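Local coordinates for protein Dot/Icm T4SS effector (Legionella pneumophila subsp. pneumophila, PDB 4HFV) that is a putative Dot/Icm type IV secretion effector, presumably delivered into host cells, whose molecular activity remains undefined but may be that of a metaeffector, at residues F4-Y9 / K73-N78; T22-H27 / V42-R47; V53-K58 / F154-Y159; L77-Y82 / A124-A129. All coordinates share one frame; numbering follows the deposited sequence.

The four contacts tie together an all-helical chain, and contacts 1 and 4 are the most closely linked: their centres lie about 8 Å apart and both draw on helix 70-90, sharing Leu77 and Asn78. Contact 3 touches both through helix 49-64: Leu56 packs on Leu77, and with Val55 on Leu80 of contact 4, whose centre is about 16 Å away. Contact 2 lies at the far end of helix 9-27, its centre about 25 Å from those of contacts 1 and 4, yet it meets contact 3 through Val42 and Val53. Succinate, absent from this chain, is bound by residues including Ser169 and Arg176; the Tyr127 side chain is about 8 Å from both side chains, that of Arg75 about 10 Å from Arg176's.

Contact 1. Residues F4-Y9 / K73-N78; sequences FELVAY and KARVLN
Asn78 holds the extended segment around Val7 against helix 70-90 in a mixed contact, with amide-to-backbone hydrogen bonds at one end and ring packing on Tyr9 at the other, at the start of helix 9-27. The evidence for the polar end is a pair of bonds between the Asn78 amide and the backbone of a single residue. Asn78 OD1 accepts from Val7 N at 3.0 Å, the donor tilted out of the carbonyl plane. In return Asn78 ND2 gives a hydrogen to Val7 O at 3.0 Å, on a lone pair and within the amide plane of Asn78. The other hydrogen of ND2 goes to Ala74 O at 2.7 Å, one turn back in its own helix, which fixes the rotation of the amide. That oxygen also takes the helical bond from Asn78 N. Ala8 stands at the N-cap position of helix 9-27, so the amide holds Val7, the residue before the N-cap, in this all-helical fold. Leu6 spreads its two methyls over the helix, CD2 resting 3.6 Å from Asn78 CB while CD1 reaches Arg75 CA and lies over a face of its guanidinium, which is paired with Glu71. Lys73 CE lies over one face of the Tyr9 ring, 3.9 Å from the centroid and 23° off the normal, while Leu77 CD2 comes obliquely to within 3.6 Å of Tyr9 CE1. The Tyr9 hydroxyl is hydrogen-bonded to Asp64.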
loop_
_atom_site.group_PDB
_atom_site.type_symbol
_atom_site.label_atom_id
_atom_site.label_comp_id
_atom_site.label_asym_id
_atom_site.label_seq_id
_atom_site.Cartn_x
_atom_site.Cartn_y
_atom_site.Cartn_z
ATOM N N PHE A 4 -0.002 7.918 20.064
ATOM C CA PHE A 4 0.670 6.859 20.799
ATOM C C PHE A 4 2.182 7.054 20.797
ATOM O O PHE A 4 2.808 7.173 19.743
ATOM C CB PHE A 4 0.345 5.507 20.180
ATOM C CG PHE A 4 0.996 4.347 20.874
ATOM C CD1 PHE A 4 0.619 4.000 22.183
ATOM C CD2 PHE A 4 1.953 3.589 20.234
ATOM C CE1 PHE A 4 1.204 2.928 22.831
ATOM C CE2 PHE A 4 2.536 2.517 20.857
ATOM C CZ PHE A 4 2.175 2.181 22.177
ATOM N N GLU A 5 2.774 7.056 21.985
ATOM C CA GLU A 5 4.210 7.051 22.079
ATOM C C GLU A 5 4.735 5.595 22.088
ATOM O O GLU A 5 4.310 4.749 22.924
ATOM C CB GLU A 5 4.655 7.822 23.326
ATOM C CG GLU A 5 6.089 8.335 23.239
ATOM C CD GLU A 5 6.573 8.934 24.558
ATOM O OE1 GLU A 5 6.673 10.176 24.638
ATOM O OE2 GLU A 5 6.847 8.164 25.507
ATOM N N LEU A 6 5.654 5.274 21.179
ATOM C CA LEU A 6 6.206 3.924 21.188
ATOM C C LEU A 6 6.934 3.622 22.507
ATOM O O LEU A 6 7.690 4.447 23.006
ATOM C CB LEU A 6 7.175 3.695 20.025
ATOM C CG LEU A 6 6.594 3.759 18.621
ATOM C CD1 LEU A 6 7.733 3.706 17.614
ATOM C CD2 LEU A 6 5.620 2.620 18.391
ATOM N N VAL A 7 6.712 2.437 23.064
ATOM C CA VAL A 7 7.487 2.027 24.231
ATOM C C VAL A 7 8.908 1.685 23.776
ATOM O O VAL A 7 9.064 0.937 22.826
ATOM C CB VAL A 7 6.894 0.763 24.911
ATOM C CG1 VAL A 7 7.728 0.392 26.164
ATOM C CG2 VAL A 7 5.434 0.984 25.294
ATOM N N ALA A 8 9.938 2.141 24.493
ATOM C CA ALA A 8 11.304 1.766 24.094
ATOM C C ALA A 8 11.477 0.242 23.966
ATOM O O ALA A 8 10.888 -0.547 24.732
ATOM C CB ALA A 8 12.357 2.387 25.010
ATOM N N TYR A 9 12.246 -0.180 22.953
ATOM C CA TYR A 9 12.371 -1.609 22.644
ATOM C C TYR A 9 12.858 -2.492 23.832
ATOM O O TYR A 9 12.273 -3.557 24.113
ATOM C CB TYR A 9 13.307 -1.811 21.445
ATOM C CG TYR A 9 13.557 -3.257 21.147
ATOM C CD1 TYR A 9 12.642 -4.004 20.458
ATOM C CD2 TYR A 9 14.716 -3.886 21.595
ATOM C CE1 TYR A 9 12.860 -5.354 20.211
ATOM C CE2 TYR A 9 14.941 -5.231 21.358
ATOM C CZ TYR A 9 14.008 -5.963 20.652
ATOM O OH TYR A 9 14.233 -7.323 20.397
ATOM N N LYS A 73 13.369 -0.734 15.702
ATOM C CA LYS A 73 13.149 -1.926 16.524
ATOM C C LYS A 73 11.902 -1.751 17.396
ATOM O O LYS A 73 11.030 -2.625 17.466
ATOM C CB LYS A 73 14.361 -2.209 17.417
ATOM C CG LYS A 73 15.593 -2.701 16.696
ATOM C CD LYS A 73 16.786 -2.738 17.626
ATOM C CE LYS A 73 16.753 -3.926 18.542
ATOM N NZ LYS A 73 17.876 -3.826 19.546
ATOM N N ALA A 74 11.779 -0.601 18.037
ATOM C CA ALA A 74 10.604 -0.383 18.889
ATOM C C ALA A 74 9.313 -0.403 18.079
ATOM O O ALA A 74 8.266 -0.997 18.481
ATOM C CB ALA A 74 10.759 0.933 19.684
ATOM N N ARG A 75 9.338 0.260 16.923
ATOM C CA ARG A 75 8.130 0.322 16.097
ATOM C C ARG A 75 7.641 -1.070 15.714
ATOM O O ARG A 75 6.446 -1.373 15.828
ATOM C CB ARG A 75 8.336 1.181 14.845
ATOM C CG ARG A 75 7.001 1.393 14.093
ATOM C CD ARG A 75 7.058 2.513 13.033
ATOM N NE ARG A 75 7.412 3.813 13.604
ATOM C CZ ARG A 75 8.626 4.367 13.549
ATOM N NH1 ARG A 75 8.816 5.556 14.122
ATOM N NH2 ARG A 75 9.647 3.749 12.938
ATOM N N VAL A 76 8.564 -1.937 15.298
ATOM C CA VAL A 76 8.182 -3.310 15.014
ATOM C C VAL A 76 7.599 -4.054 16.206
ATOM O O VAL A 76 6.515 -4.685 16.093
ATOM C CB VAL A 76 9.320 -4.118 14.385
ATOM C CG1 VAL A 76 8.891 -5.584 14.171
ATOM C CG2 VAL A 76 9.738 -3.470 13.018
ATOM N N LEU A 77 8.286 -4.031 17.347
ATOM C CA LEU A 77 7.800 -4.800 18.498
ATOM C C LEU A 77 6.479 -4.220 19.032
ATOM O O LEU A 77 5.567 -4.973 19.322
ATOM C CB LEU A 77 8.873 -4.951 19.585
ATOM C CG LEU A 77 8.566 -5.934 20.724
ATOM C CD1 LEU A 77 8.261 -7.390 20.248
ATOM C CD2 LEU A 77 9.699 -5.952 21.737
ATOM N N ASN A 78 6.365 -2.891 19.139
ATOM C CA ASN A 78 5.097 -2.296 19.553
ATOM C C ASN A 78 3.972 -2.721 18.625
ATOM O O ASN A 78 2.899 -3.104 19.076
ATOM C CB ASN A 78 5.173 -0.765 19.559
ATOM C CG ASN A 78 5.835 -0.202 20.813
ATOM O OD1 ASN A 78 5.158 0.311 21.696
ATOM N ND2 ASN A 78 7.147 -0.235 20.866
#

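Contact 2. Residues T22-H27 / V42-R47; sequences TLIKSH and VKEVSR
Val45, Leu23 and Ile24 supply the apolar part of this contact, which joins the C-terminal turns of helix 9-27 to the connection leading on to helix 49-64. Val45 CG1 is the shared methyl: it sits 3.7 Å from Leu23 CG and 3.8 Å from Ile24 CG1. Leu23 reaches it because its CG is anti to the backbone N (chi1 -169°), and CD2 comes as close to the same methyl. Ile24 also sends its CG2 branch to Glu44, 3.9 Å from CB, the two side chains crossing at about a right angle. Residues 42-44 end a 3-10 segment, closed by Val45 N bonding to Val42 O, and the chain then opens into the loop; this connection brings the chain from helix 9-27 to helix 49-64. The polar part involves the exposed His27. Its ND1 donates to Glu44 OE1 at 3.0 Å, in the ring plane but bent, with an N-H...acceptor angle of 138°. Since His27 was modelled in two conformers, this bond is doubtful as a constant feature. The second carboxylate oxygen, OE2, accepts from Asn28, and Ser46 OG caps Arg49 N as helix 49-64 begins. A citrate, probably from the crystallisation liquor, lies close to the Leu23 side chain.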
loop_
_atom_site.group_PDB
_atom_site.type_symbol
_atom_site.label_atom_id
_atom_site.label_comp_id
_atom_site.label_asym_id
_atom_site.label_seq_id
_atom_site.Cartn_x
_atom_site.Cartn_y
_atom_site.Cartn_z
ATOM N N THR A 22 4.991 -15.549 32.982
ATOM C CA THR A 22 3.865 -15.617 33.908
ATOM C C THR A 22 2.803 -16.551 33.312
ATOM O O THR A 22 2.252 -17.385 34.005
ATOM C CB THR A 22 3.292 -14.190 34.149
ATOM O OG1 THR A 22 4.273 -13.441 34.886
ATOM C CG2 THR A 22 1.953 -14.257 34.952
ATOM N N LEU A 23 2.558 -16.409 32.006
ATOM C CA LEU A 23 1.617 -17.275 31.270
ATOM C C LEU A 23 2.015 -18.747 31.411
ATOM O O LEU A 23 1.186 -19.608 31.674
ATOM C CB LEU A 23 1.574 -16.879 29.758
ATOM C CG LEU A 23 0.429 -17.532 28.944
ATOM C CD1 LEU A 23 -0.969 -17.098 29.508
ATOM C CD2 LEU A 23 0.535 -17.206 27.456
ATOM N N ILE A 24 3.290 -19.040 31.228
ATOM C CA ILE A 24 3.793 -20.390 31.365
ATOM C C ILE A 24 3.531 -20.924 32.792
ATOM O O ILE A 24 3.034 -22.042 32.984
ATOM C CB ILE A 24 5.313 -20.437 31.032
ATOM C CG1 ILE A 24 5.546 -20.297 29.510
ATOM C CG2 ILE A 24 5.948 -21.743 31.503
ATOM C CD1 ILE A 24 6.969 -19.844 29.157
ATOM N N LYS A 25 3.871 -20.102 33.784
ATOM C CA LYS A 25 3.747 -20.474 35.166
ATOM C C LYS A 25 2.287 -20.594 35.608
ATOM O O LYS A 25 2.028 -21.347 36.536
ATOM C CB LYS A 25 4.552 -19.515 36.057
ATOM C CG LYS A 25 6.044 -19.849 36.085
ATOM C CD LYS A 25 6.871 -18.713 36.708
ATOM C CE LYS A 25 8.355 -19.101 36.901
ATOM N NZ LYS A 25 9.085 -18.015 37.621
ATOM N N SER A 26 1.359 -19.883 34.949
ATOM C CA SER A 26 -0.070 -20.001 35.283
ATOM C C SER A 26 -0.584 -21.398 34.954
ATOM O O SER A 26 -1.561 -21.829 35.525
ATOM C CB SER A 26 -0.957 -18.934 34.599
ATOM O OG SER A 26 -1.066 -19.158 33.199
ATOM N N HIS A 27 0.063 -22.099 34.025
ATOM C CA HIS A 27 -0.289 -23.510 33.766
ATOM C C HIS A 27 0.538 -24.478 34.631
ATOM O O HIS A 27 0.017 -25.485 35.120
ATOM C CB HIS A 27 -0.149 -23.889 32.267
ATOM C CG HIS A 27 -0.400 -25.345 31.995
ATOM N ND1 HIS A 27 0.597 -26.215 31.605
ATOM C CD2 HIS A 27 -1.528 -26.093 32.106
ATOM C CE1 HIS A 27 0.090 -27.428 31.466
ATOM N NE2 HIS A 27 -1.193 -27.384 31.775
ATOM N N VAL A 42 7.266 -23.052 25.794
ATOM C CA VAL A 42 6.034 -22.586 25.203
ATOM C C VAL A 42 4.997 -23.697 25.175
ATOM O O VAL A 42 3.801 -23.438 25.189
ATOM C CB VAL A 42 6.277 -22.094 23.759
ATOM C CG1 VAL A 42 6.298 -23.290 22.773
ATOM C CG2 VAL A 42 5.227 -21.084 23.383
ATOM N N LYS A 43 5.454 -24.938 25.123
ATOM C CA LYS A 43 4.555 -26.079 25.183
ATOM C C LYS A 43 3.572 -26.012 26.389
ATOM O O LYS A 43 2.517 -26.661 26.394
ATOM C CB LYS A 43 5.401 -27.356 25.238
ATOM C CG LYS A 43 6.497 -27.281 26.331
ATOM C CD LYS A 43 7.298 -28.574 26.511
ATOM C CE LYS A 43 8.179 -28.511 27.769
ATOM N NZ LYS A 43 9.215 -29.590 27.729
ATOM N N GLU A 44 3.919 -25.218 27.404
ATOM C CA GLU A 44 3.101 -25.108 28.614
ATOM C C GLU A 44 1.851 -24.246 28.462
ATOM O O GLU A 44 0.904 -24.411 29.232
ATOM C CB GLU A 44 3.939 -24.557 29.770
ATOM C CG GLU A 44 5.094 -25.467 30.166
ATOM C CD GLU A 44 4.676 -26.699 30.962
ATOM O OE1 GLU A 44 3.472 -26.980 31.209
ATOM O OE2 GLU A 44 5.594 -27.405 31.369
ATOM N N VAL A 45 1.832 -23.369 27.464
ATOM C CA VAL A 45 0.687 -22.475 27.253
ATOM C C VAL A 45 -0.348 -23.105 26.316
ATOM O O VAL A 45 -0.081 -24.120 25.667
ATOM C CB VAL A 45 1.144 -21.069 26.784
ATOM C CG1 VAL A 45 2.223 -20.534 27.720
ATOM C CG2 VAL A 45 1.641 -21.086 25.338
ATOM N N SER A 46 -1.549 -22.539 26.287
ATOM C CA SER A 46 -2.634 -23.108 25.475
ATOM C C SER A 46 -2.289 -23.147 23.983
ATOM O O SER A 46 -1.499 -22.348 23.493
ATOM C CB SER A 46 -3.908 -22.298 25.666
ATOM O OG SER A 46 -3.780 -21.036 25.028
ATOM N N ARG A 47 -2.919 -24.060 23.252
ATOM C CA ARG A 47 -2.638 -24.229 21.819
ATOM C C ARG A 47 -2.860 -22.897 21.134
ATOM O O ARG A 47 -2.062 -22.442 20.308
ATOM C CB ARG A 47 -3.517 -25.351 21.232
ATOM C CG ARG A 47 -3.385 -25.530 19.719
ATOM C CD ARG A 47 -3.855 -26.910 19.251
ATOM N NE ARG A 47 -3.901 -27.031 17.788
ATOM C CZ ARG A 47 -4.305 -28.123 17.141
ATOM N NH1 ARG A 47 -4.700 -29.185 17.828
ATOM N NH2 ARG A 47 -4.319 -28.158 15.812
#

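Contact 3. Residues V53-K58 / F154-Y159; sequences VLVLLK and FAIKHY
Val55, on helix 49-64, packs against the loop that carries a type II beta turn from Ile156 to Tyr159, just before helix 161-188; the contact docks that turn on the helix with no hydrogen bond across it. From the branching carbon CB of Val55 two methyls diverge. CG1, anti to the backbone N (chi1 167°), comes within 4.1 Å of Phe154 CE2. CG2, beside the backbone N, does more: it is 3.6 Å from Ile156 CD1 and stands above the centre of the Tyr159 ring, 3.5 Å from the centroid and 8° off the normal, a nearly perpendicular CH-pi contact. All six ring carbons touch it at similar distances, as a position over the centre requires. Beside it, Ile156 CG2 reaches Leu54 CB at 3.8 Å. Farther along the helix Lys58 lays CG over one face of Phe154, 4.1 Å from the centroid and displaced toward the rim; its chain then bends at chi2 and chi3, its NZ forming a salt bridge with Glu61. The Tyr159 hydroxyl bonds to Asp164. Val55 O lies at the Phe154 ring edge, close to the ring plane, 4.0 Å from CE2.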
loop_
_atom_site.group_PDB
_atom_site.type_symbol
_atom_site.label_atom_id
_atom_site.label_comp_id
_atom_site.label_asym_id
_atom_site.label_seq_id
_atom_site.Cartn_x
_atom_site.Cartn_y
_atom_site.Cartn_z
ATOM N N VAL A 53 2.901 -16.529 21.135
ATOM C CA VAL A 53 4.098 -16.430 21.919
ATOM C C VAL A 53 5.350 -16.658 21.090
ATOM O O VAL A 53 6.286 -15.884 21.206
ATOM C CB VAL A 53 4.017 -17.408 23.169
ATOM C CG1 VAL A 53 5.342 -17.576 23.819
ATOM C CG2 VAL A 53 3.046 -16.855 24.158
ATOM N N LEU A 54 5.343 -17.677 20.223
ATOM C CA LEU A 54 6.507 -17.985 19.386
ATOM C C LEU A 54 6.789 -16.874 18.371
ATOM O O LEU A 54 7.950 -16.497 18.126
ATOM C CB LEU A 54 6.365 -19.368 18.716
ATOM C CG LEU A 54 6.347 -20.567 19.690
ATOM C CD1 LEU A 54 5.990 -21.874 18.956
ATOM C CD2 LEU A 54 7.700 -20.671 20.309
ATOM N N VAL A 55 5.741 -16.267 17.845
ATOM C CA VAL A 55 5.960 -15.141 16.934
ATOM C C VAL A 55 6.567 -13.941 17.626
ATOM O O VAL A 55 7.506 -13.325 17.112
ATOM C CB VAL A 55 4.679 -14.766 16.239
ATOM C CG1 VAL A 55 4.846 -13.424 15.560
ATOM C CG2 VAL A 55 4.388 -15.875 15.220
ATOM N N LEU A 56 6.086 -13.649 18.841
ATOM C CA LEU A 56 6.676 -12.584 19.643
ATOM C C LEU A 56 8.141 -12.856 19.953
ATOM O O LEU A 56 8.974 -11.978 19.786
ATOM C CB LEU A 56 5.918 -12.400 20.970
ATOM C CG LEU A 56 4.613 -11.622 20.859
ATOM C CD1 LEU A 56 3.684 -11.846 22.116
ATOM C CD2 LEU A 56 5.033 -10.185 20.731
ATOM N N LEU A 57 8.451 -14.066 20.408
ATOM C CA LEU A 57 9.819 -14.433 20.708
ATOM C C LEU A 57 10.709 -14.491 19.461
ATOM O O LEU A 57 11.907 -14.147 19.533
ATOM C CB LEU A 57 9.875 -15.763 21.493
ATOM C CG LEU A 57 9.268 -15.782 22.918
ATOM C CD1 LEU A 57 9.231 -17.213 23.529
ATOM C CD2 LEU A 57 10.017 -14.874 23.791
ATOM N N LYS A 58 10.212 -14.987 18.337
ATOM C CA LYS A 58 11.038 -14.983 17.125
ATOM C C LYS A 58 11.299 -13.541 16.667
ATOM O O LYS A 58 12.409 -13.192 16.249
ATOM C CB LYS A 58 10.403 -15.761 15.978
ATOM C CG LYS A 58 11.228 -15.814 14.746
ATOM C CD LYS A 58 12.577 -16.517 14.911
ATOM C CE LYS A 58 12.404 -17.933 15.415
ATOM N NZ LYS A 58 13.738 -18.631 15.472
ATOM N N PHE A 154 9.726 -17.796 10.464
ATOM C CA PHE A 154 8.334 -17.730 10.888
ATOM C C PHE A 154 7.484 -18.928 10.478
ATOM O O PHE A 154 6.259 -18.867 10.579
ATOM C CB PHE A 154 7.678 -16.411 10.458
ATOM C CG PHE A 154 8.173 -15.228 11.217
ATOM C CD1 PHE A 154 9.147 -14.404 10.686
ATOM C CD2 PHE A 154 7.718 -14.987 12.522
ATOM C CE1 PHE A 154 9.650 -13.332 11.394
ATOM C CE2 PHE A 154 8.210 -13.909 13.247
ATOM C CZ PHE A 154 9.177 -13.075 12.691
ATOM N N ALA A 155 8.125 -20.009 10.038
ATOM C CA ALA A 155 7.428 -21.271 9.808
ATOM C C ALA A 155 7.185 -21.948 11.173
ATOM O O ALA A 155 7.891 -22.836 11.593
ATOM C CB ALA A 155 8.237 -22.182 8.860
ATOM N N ILE A 156 6.150 -21.482 11.841
ATOM C CA ILE A 156 5.852 -21.819 13.207
ATOM C C ILE A 156 4.511 -22.527 13.141
ATOM O O ILE A 156 3.592 -22.104 12.381
ATOM C CB ILE A 156 5.743 -20.520 14.023
ATOM C CG1 ILE A 156 7.118 -19.859 14.182
ATOM C CG2 ILE A 156 5.045 -20.764 15.411
ATOM C CD1 ILE A 156 7.030 -18.313 14.628
ATOM N N LYS A 157 4.391 -23.605 13.913
ATOM C CA LYS A 157 3.196 -24.408 13.862
ATOM C C LYS A 157 1.989 -23.568 14.241
ATOM O O LYS A 157 2.026 -22.794 15.232
ATOM C CB LYS A 157 3.311 -25.611 14.785
ATOM C CG LYS A 157 2.300 -26.720 14.490
ATOM C CD LYS A 157 2.458 -27.906 15.453
ATOM C CE LYS A 157 2.127 -27.504 16.890
ATOM N NZ LYS A 157 2.413 -28.586 17.883
ATOM N N HIS A 158 0.932 -23.760 13.457
ATOM C CA HIS A 158 -0.380 -23.162 13.669
ATOM C C HIS A 158 -0.323 -21.686 13.455
ATOM O O HIS A 158 -1.167 -20.934 13.960
ATOM C CB HIS A 158 -0.919 -23.519 15.070
ATOM C CG HIS A 158 -1.192 -24.973 15.217
ATOM N ND1 HIS A 158 -1.695 -25.735 14.181
ATOM C CD2 HIS A 158 -0.963 -25.827 16.239
ATOM C CE1 HIS A 158 -1.787 -26.992 14.570
ATOM N NE2 HIS A 158 -1.357 -27.074 15.815
ATOM N N TYR A 159 0.687 -21.282 12.693
ATOM C CA TYR A 159 0.852 -19.893 12.311
ATOM C C TYR A 159 1.120 -19.776 10.790
ATOM O O TYR A 159 1.909 -20.536 10.236
ATOM C CB TYR A 159 1.997 -19.265 13.099
ATOM C CG TYR A 159 2.240 -17.832 12.737
ATOM C CD1 TYR A 159 1.306 -16.851 13.012
ATOM C CD2 TYR A 159 3.421 -17.451 12.098
ATOM C CE1 TYR A 159 1.538 -15.512 12.638
ATOM C CE2 TYR A 159 3.666 -16.149 11.758
ATOM C CZ TYR A 159 2.721 -15.171 12.029
ATOM O OH TYR A 159 3.015 -13.870 11.635
#

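Contact 4. Residues L77-Y82 / A124-A129; sequences LNALAY and ADMYSA
Ala79 and Met126 bring helices 70-90 and 120-136 together at almost a right angle, the segment axes 8.3 Å apart at closest and crossing at -98°. This is the tight part. A small alanine at the crossing lets the backbones near one another: Ala79 CB lies 3.2 Å from Met126 O and 3.6 Å from Met126 CB, and the two CA atoms are 4.9 Å apart. The selenomethionine chain runs extended through chi2 and then bends at chi3 (65°), which carries CE to 3.5 Å from Ala79 N, where it lies against the helix backbone and reaches Asn78 CB. Met126 CE also touches Tyr82 CB, at 4.2 Å. Tyr82, partly exposed and resting on Pro118, forms the looser margin. It meets Tyr127 across an oblique approach: the Tyr127 OH lies at the edge of the Tyr82 ring, near its plane, 3.3 Å from Tyr82 CD1. Tyr127 itself packs on Leu168 and Val172 of helix 161-188, its side chain about 8 Å from those of the succinate-binding residues Ser169 and Arg176. Away from the crossing, Asp125 forms a salt bridge with Arg145 of the second subunit. No hydrogen bond joins the two segments, which is consistent with a crossing set here by close fit rather than by directed bonds, with the hydroxyl-to-ring-edge approach perhaps adding a weak electrostatic attraction.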
loop_
_atom_site.group_PDB
_atom_site.type_symbol
_atom_site.label_atom_id
_atom_site.label_comp_id
_atom_site.label_asym_id
_atom_site.label_seq_id
_atom_site.Cartn_x
_atom_site.Cartn_y
_atom_site.Cartn_z
ATOM N N LEU A 77 8.286 -4.031 17.347
ATOM C CA LEU A 77 7.800 -4.800 18.498
ATOM C C LEU A 77 6.479 -4.220 19.032
ATOM O O LEU A 77 5.567 -4.973 19.322
ATOM C CB LEU A 77 8.873 -4.951 19.585
ATOM C CG LEU A 77 8.566 -5.934 20.724
ATOM C CD1 LEU A 77 8.261 -7.390 20.248
ATOM C CD2 LEU A 77 9.699 -5.952 21.737
ATOM N N ASN A 78 6.365 -2.891 19.139
ATOM C CA ASN A 78 5.097 -2.296 19.553
ATOM C C ASN A 78 3.972 -2.721 18.625
ATOM O O ASN A 78 2.899 -3.104 19.076
ATOM C CB ASN A 78 5.173 -0.765 19.559
ATOM C CG ASN A 78 5.835 -0.202 20.813
ATOM O OD1 ASN A 78 5.158 0.311 21.696
ATOM N ND2 ASN A 78 7.147 -0.235 20.866
ATOM N N ALA A 79 4.210 -2.617 17.312
ATOM C CA ALA A 79 3.216 -3.021 16.336
ATOM C C ALA A 79 2.763 -4.474 16.548
ATOM O O ALA A 79 1.576 -4.766 16.527
ATOM C CB ALA A 79 3.734 -2.821 14.850
ATOM N N LEU A 80 3.694 -5.402 16.686
ATOM C CA LEU A 80 3.291 -6.791 16.865
ATOM C C LEU A 80 2.517 -6.998 18.169
ATOM O O LEU A 80 1.569 -7.780 18.195
ATOM C CB LEU A 80 4.506 -7.700 16.895
ATOM C CG LEU A 80 4.227 -9.185 17.034
ATOM C CD1 LEU A 80 3.322 -9.686 15.925
ATOM C CD2 LEU A 80 5.570 -9.893 17.020
ATOM N N ALA A 81 2.937 -6.338 19.248
ATOM C CA ALA A 81 2.230 -6.515 20.513
ATOM C C ALA A 81 0.825 -5.981 20.338
ATOM O O ALA A 81 -0.141 -6.630 20.749
ATOM C CB ALA A 81 2.932 -5.806 21.683
ATOM N N TYR A 82 0.716 -4.796 19.728
ATOM C CA TYR A 82 -0.596 -4.196 19.510
ATOM C C TYR A 82 -1.469 -5.094 18.654
ATOM O O TYR A 82 -2.619 -5.319 18.975
ATOM C CB TYR A 82 -0.470 -2.818 18.863
ATOM C CG TYR A 82 -1.784 -2.084 18.882
ATOM C CD1 TYR A 82 -2.697 -2.283 17.870
ATOM C CD2 TYR A 82 -2.141 -1.246 19.952
ATOM C CE1 TYR A 82 -3.913 -1.635 17.867
ATOM C CE2 TYR A 82 -3.360 -0.600 19.969
ATOM C CZ TYR A 82 -4.241 -0.808 18.915
ATOM O OH TYR A 82 -5.461 -0.188 18.863
ATOM N N ALA A 124 -1.271 2.935 10.965
ATOM C CA ALA A 124 -0.778 2.754 9.606
ATOM C C ALA A 124 0.751 2.611 9.632
ATOM O O ALA A 124 1.292 1.708 9.023
ATOM C CB ALA A 124 -1.199 3.888 8.679
ATOM N N ASP A 125 1.437 3.504 10.329
ATOM C CA ASP A 125 2.909 3.423 10.415
ATOM C C ASP A 125 3.364 2.108 11.095
ATOM O O ASP A 125 4.295 1.428 10.622
ATOM C CB ASP A 125 3.459 4.642 11.164
ATOM C CG ASP A 125 3.176 5.959 10.444
ATOM O OD1 ASP A 125 2.903 5.953 9.219
ATOM O OD2 ASP A 125 3.215 7.007 11.111
HETATM N N MSE A 126 2.717 1.746 12.210
HETATM C CA MSE A 126 3.075 0.525 12.906
HETATM C C MSE A 126 2.872 -0.728 12.076
HETATM O O MSE A 126 3.804 -1.558 11.950
HETATM C CB MSE A 126 2.312 0.428 14.247
HETATM C CG MSE A 126 2.666 1.604 15.164
HETATM SE SE MSE A 126 1.443 1.831 16.686
HETATM C CE MSE A 126 2.043 0.189 17.338
ATOM N N TYR A 127 1.664 -0.914 11.547
ATOM C CA TYR A 127 1.383 -2.136 10.814
ATOM C C TYR A 127 2.194 -2.207 9.516
ATOM O O TYR A 127 2.559 -3.299 9.065
ATOM C CB TYR A 127 -0.091 -2.272 10.448
ATOM C CG TYR A 127 -1.027 -2.493 11.622
ATOM C CD1 TYR A 127 -0.617 -3.167 12.760
ATOM C CD2 TYR A 127 -2.342 -2.031 11.566
ATOM C CE1 TYR A 127 -1.485 -3.360 13.818
ATOM C CE2 TYR A 127 -3.215 -2.224 12.605
ATOM C CZ TYR A 127 -2.777 -2.898 13.731
ATOM O OH TYR A 127 -3.652 -3.106 14.775
ATOM N N SER A 128 2.459 -1.065 8.911
ATOM C CA SER A 128 3.295 -1.061 7.729
ATOM C C SER A 128 4.705 -1.562 8.083
ATOM O O SER A 128 5.282 -2.415 7.385
ATOM C CB SER A 128 3.304 0.336 7.092
ATOM O OG SER A 128 4.121 0.371 5.954
ATOM N N ALA A 129 5.254 -1.054 9.192
ATOM C CA ALA A 129 6.601 -1.436 9.606
ATOM C C ALA A 129 6.621 -2.921 9.933
ATOM O O ALA A 129 7.567 -3.622 9.573
ATOM C CB ALA A 129 7.108 -0.586 10.817
#